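Local coordinates for uncharacterized protein, DUF633, LMOf2365_1472 (PDB 3GNL) that is uncharacterised but is probably a tRNA (adenine(22)-N(1))-methyltransferase that methylates N1 of an adenine in tRNA, at residues S46-F58 with Q73-I85. Numbering follows the deposited sequence.
Sequences SFAIAGEVVDGPF and QIDVRKGNGLAVI
Ile49 and Arg77 meet on one side of a parallel strand pair, 47-52 beside 74-78, joined by alternating backbone bonds from Ala48 N to Gln73 O through to Gly79 N to Glu52 O. Arg77 suits this edge strand because its long aliphatic stem can cover a hydrophobic neighbour while its charged end pairs with Asp75 and Asp89. From Arg77 CB, CG turns to lie beside the backbone N (chi1 -63°), and the extended chain from CG to NE carries the guanidinium over Ile49. Arg77 CD passes Ile49 CG2 at 4.1 Å, and the guanidinium takes Ile49 CD1 over one face, 3.7 Å from Arg77 NH1. Arg77 NH2 forms a salt bridge with Asp75 OD2 at 2.9 Å, the oxygen lying near the guanidinium plane. Arg77 NH1 donates to Val84 O, also at 2.9 Å, and has a second, ionic partner in Asp89, so the group is fixed in rotation. Asp75 OD2 also meets the edge of the Phe47 ring, 3.4 Å from Phe47 CZ, where the ring hydrogens carry slight positive charge. Gly51, lacking a side chain, lets Val84 CG2 come within 4.0 Å of Gly51 CA. On the other side, Phe58 receives Lys78 CB over one ring face, a CH-pi contact, and Phe58 CE1 reaches Val76 CG1 at 3.7 Å. The pair belongs to a beta-alpha-beta crossover of the Rossmann-like sheet: helix 55-67 covers the Ile74 and Val76 side, helix 34-41 packs on Ala48 and Ile74, and strand 23-28 continues the sheet beyond 47-52.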
# COMPACT_ATOMS: atom_id res chain seq x y z
N SER A 46 -12.29 5.30 -16.59
CA SER A 46 -13.56 5.34 -17.34
C SER A 46 -14.75 4.85 -16.52
O SER A 46 -15.91 5.14 -16.86
CB SER A 46 -13.44 4.54 -18.63
OG SER A 46 -13.09 3.19 -18.37
N PHE A 47 -14.46 4.14 -15.42
CA PHE A 47 -15.47 3.54 -14.57
C PHE A 47 -14.76 3.26 -13.25
O PHE A 47 -13.57 2.93 -13.27
CB PHE A 47 -16.00 2.25 -15.19
CG PHE A 47 -16.86 1.46 -14.26
CD1 PHE A 47 -18.17 1.85 -14.00
CD2 PHE A 47 -16.36 0.32 -13.62
CE1 PHE A 47 -18.97 1.10 -13.10
CE2 PHE A 47 -17.14 -0.41 -12.74
CZ PHE A 47 -18.45 -0.04 -12.48
N ALA A 48 -15.47 3.41 -12.13
CA ALA A 48 -14.95 3.00 -10.82
C ALA A 48 -16.00 2.32 -9.97
O ALA A 48 -17.16 2.72 -9.98
CB ALA A 48 -14.41 4.18 -10.07
N ILE A 49 -15.58 1.33 -9.20
CA ILE A 49 -16.31 0.83 -8.03
C ILE A 49 -15.66 1.48 -6.81
O ILE A 49 -14.43 1.44 -6.67
CB ILE A 49 -16.17 -0.70 -7.89
CG1 ILE A 49 -16.79 -1.40 -9.13
CG2 ILE A 49 -16.79 -1.19 -6.59
CD1 ILE A 49 -16.39 -2.91 -9.25
N ALA A 50 -16.47 2.10 -5.96
CA ALA A 50 -15.99 2.54 -4.65
C ALA A 50 -16.54 1.60 -3.59
O ALA A 50 -17.75 1.61 -3.32
CB ALA A 50 -16.38 3.97 -4.40
N GLY A 51 -15.67 0.77 -3.00
CA GLY A 51 -16.12 -0.21 -1.99
C GLY A 51 -16.07 0.34 -0.58
O GLY A 51 -15.19 1.10 -0.23
N GLU A 52 -17.04 -0.00 0.27
CA GLU A 52 -17.03 0.39 1.66
C GLU A 52 -17.58 -0.76 2.46
O GLU A 52 -18.41 -1.50 1.95
CB GLU A 52 -17.87 1.65 1.93
CG GLU A 52 -17.51 2.84 1.03
CD GLU A 52 -16.20 3.45 1.39
OE1 GLU A 52 -15.60 3.08 2.41
OE2 GLU A 52 -15.75 4.33 0.61
N VAL A 53 -17.11 -0.93 3.71
CA VAL A 53 -17.60 -2.05 4.51
C VAL A 53 -18.69 -1.68 5.52
O VAL A 53 -19.52 -2.52 5.84
CB VAL A 53 -16.43 -2.91 5.08
CG1 VAL A 53 -15.65 -2.12 6.11
CG2 VAL A 53 -16.94 -4.20 5.70
N VAL A 54 -18.76 -0.44 5.97
CA VAL A 54 -19.76 -0.02 6.97
C VAL A 54 -20.50 1.29 6.62
O VAL A 54 -20.08 2.02 5.71
CB VAL A 54 -19.12 0.04 8.38
CG1 VAL A 54 -18.68 -1.37 8.80
CG2 VAL A 54 -17.95 1.03 8.41
N ASP A 55 -21.56 1.63 7.36
CA ASP A 55 -22.48 2.74 7.00
C ASP A 55 -22.00 4.15 6.78
O ASP A 55 -22.38 4.76 5.74
CB ASP A 55 -23.72 2.75 7.93
CG ASP A 55 -24.73 1.71 7.50
OD1 ASP A 55 -24.54 1.18 6.41
OD2 ASP A 55 -25.73 1.43 8.23
N GLY A 56 -21.27 4.70 7.73
CA GLY A 56 -20.78 6.06 7.69
C GLY A 56 -20.05 6.26 6.37
O GLY A 56 -20.50 7.03 5.53
N PRO A 57 -18.97 5.49 6.15
CA PRO A 57 -18.23 5.66 4.88
C PRO A 57 -19.01 5.27 3.61
O PRO A 57 -18.79 5.83 2.52
CB PRO A 57 -17.01 4.77 5.08
CG PRO A 57 -16.81 4.74 6.60
CD PRO A 57 -18.23 4.64 7.11
N PHE A 58 -19.91 4.32 3.66
CA PHE A 58 -20.69 3.98 2.48
C PHE A 58 -21.54 5.22 2.12
O PHE A 58 -21.53 5.66 0.96
CB PHE A 58 -21.58 2.74 2.77
CG PHE A 58 -22.53 2.39 1.66
CD1 PHE A 58 -22.07 1.96 0.45
CD2 PHE A 58 -23.91 2.43 1.88
CE1 PHE A 58 -22.90 1.63 -0.59
CE2 PHE A 58 -24.79 2.10 0.84
CZ PHE A 58 -24.29 1.70 -0.41
N GLN A 73 -20.89 6.85 -13.82
CA GLN A 73 -19.55 6.26 -14.01
C GLN A 73 -18.96 5.56 -12.78
O GLN A 73 -17.95 4.88 -12.91
CB GLN A 73 -18.57 7.32 -14.54
CG GLN A 73 -18.73 7.55 -16.07
CD GLN A 73 -17.75 8.57 -16.61
OE1 GLN A 73 -17.94 9.78 -16.42
NE2 GLN A 73 -16.71 8.10 -17.33
N ILE A 74 -19.60 5.74 -11.62
CA ILE A 74 -19.08 5.21 -10.36
C ILE A 74 -20.17 4.54 -9.55
O ILE A 74 -21.21 5.17 -9.23
CB ILE A 74 -18.42 6.28 -9.50
CG1 ILE A 74 -17.33 7.03 -10.33
CG2 ILE A 74 -17.87 5.66 -8.22
CD1 ILE A 74 -16.77 8.18 -9.61
N ASP A 75 -19.94 3.27 -9.27
CA ASP A 75 -20.83 2.48 -8.46
C ASP A 75 -20.25 2.46 -7.06
O ASP A 75 -19.09 2.09 -6.86
CB ASP A 75 -20.89 1.03 -8.96
CG ASP A 75 -21.66 0.85 -10.29
OD1 ASP A 75 -22.44 1.77 -10.69
OD2 ASP A 75 -21.49 -0.23 -10.93
N VAL A 76 -21.04 2.87 -6.09
CA VAL A 76 -20.65 2.72 -4.70
C VAL A 76 -21.31 1.47 -4.17
O VAL A 76 -22.54 1.31 -4.25
CB VAL A 76 -21.02 3.95 -3.86
CG1 VAL A 76 -20.54 3.79 -2.39
CG2 VAL A 76 -20.47 5.22 -4.51
N ARG A 77 -20.49 0.57 -3.64
CA ARG A 77 -20.97 -0.70 -3.17
C ARG A 77 -20.52 -1.04 -1.74
O ARG A 77 -19.37 -0.77 -1.36
CB ARG A 77 -20.47 -1.79 -4.10
CG ARG A 77 -21.01 -1.65 -5.53
CD ARG A 77 -20.53 -2.78 -6.41
NE ARG A 77 -20.76 -2.49 -7.84
CZ ARG A 77 -20.37 -3.28 -8.85
NH1 ARG A 77 -19.68 -4.41 -8.62
NH2 ARG A 77 -20.63 -2.93 -10.11
N LYS A 78 -21.44 -1.60 -0.96
CA LYS A 78 -21.14 -2.10 0.39
C LYS A 78 -20.70 -3.56 0.35
O LYS A 78 -21.39 -4.42 -0.22
CB LYS A 78 -22.34 -1.91 1.31
CG LYS A 78 -22.09 -2.39 2.75
CD LYS A 78 -22.47 -1.36 3.80
CE LYS A 78 -23.98 -1.32 4.06
NZ LYS A 78 -24.35 -0.64 5.36
N GLY A 79 -19.54 -3.83 0.95
CA GLY A 79 -18.99 -5.17 0.99
C GLY A 79 -17.65 -5.19 1.71
O GLY A 79 -16.96 -4.16 1.83
N ASN A 80 -17.30 -6.38 2.19
CA ASN A 80 -16.01 -6.64 2.80
C ASN A 80 -14.94 -6.90 1.74
O ASN A 80 -15.02 -7.85 0.97
CB ASN A 80 -16.16 -7.85 3.72
CG ASN A 80 -15.00 -8.00 4.68
OD1 ASN A 80 -14.23 -7.06 4.91
ND2 ASN A 80 -14.87 -9.20 5.26
N GLY A 81 -13.94 -6.03 1.65
CA GLY A 81 -12.82 -6.31 0.76
C GLY A 81 -13.20 -6.39 -0.71
O GLY A 81 -13.89 -5.51 -1.21
N LEU A 82 -12.74 -7.42 -1.40
CA LEU A 82 -13.02 -7.58 -2.84
C LEU A 82 -14.41 -8.19 -3.15
O LEU A 82 -14.66 -8.43 -4.33
CB LEU A 82 -11.92 -8.33 -3.58
CG LEU A 82 -10.47 -7.85 -3.38
CD1 LEU A 82 -9.50 -8.56 -4.28
CD2 LEU A 82 -10.37 -6.31 -3.54
N ALA A 83 -15.24 -8.37 -2.13
CA ALA A 83 -16.66 -8.83 -2.27
C ALA A 83 -17.46 -7.83 -3.13
O ALA A 83 -18.52 -8.16 -3.68
CB ALA A 83 -17.32 -9.01 -0.93
N VAL A 84 -16.94 -6.62 -3.28
CA VAL A 84 -17.65 -5.61 -4.06
C VAL A 84 -17.36 -5.74 -5.55
O VAL A 84 -18.00 -5.06 -6.36
CB VAL A 84 -17.37 -4.17 -3.56
CG1 VAL A 84 -17.82 -3.98 -2.11
CG2 VAL A 84 -15.86 -3.76 -3.81
N ILE A 85 -16.43 -6.60 -5.93
CA ILE A 85 -16.05 -6.78 -7.33
C ILE A 85 -16.72 -8.02 -7.89
O ILE A 85 -16.84 -9.04 -7.21
CB ILE A 85 -14.51 -6.93 -7.50
CG1 ILE A 85 -13.78 -5.64 -7.14
CG2 ILE A 85 -14.14 -7.31 -8.93
CD1 ILE A 85 -12.27 -5.79 -7.28
O HOH W 1 -22.28 -2.26 7.32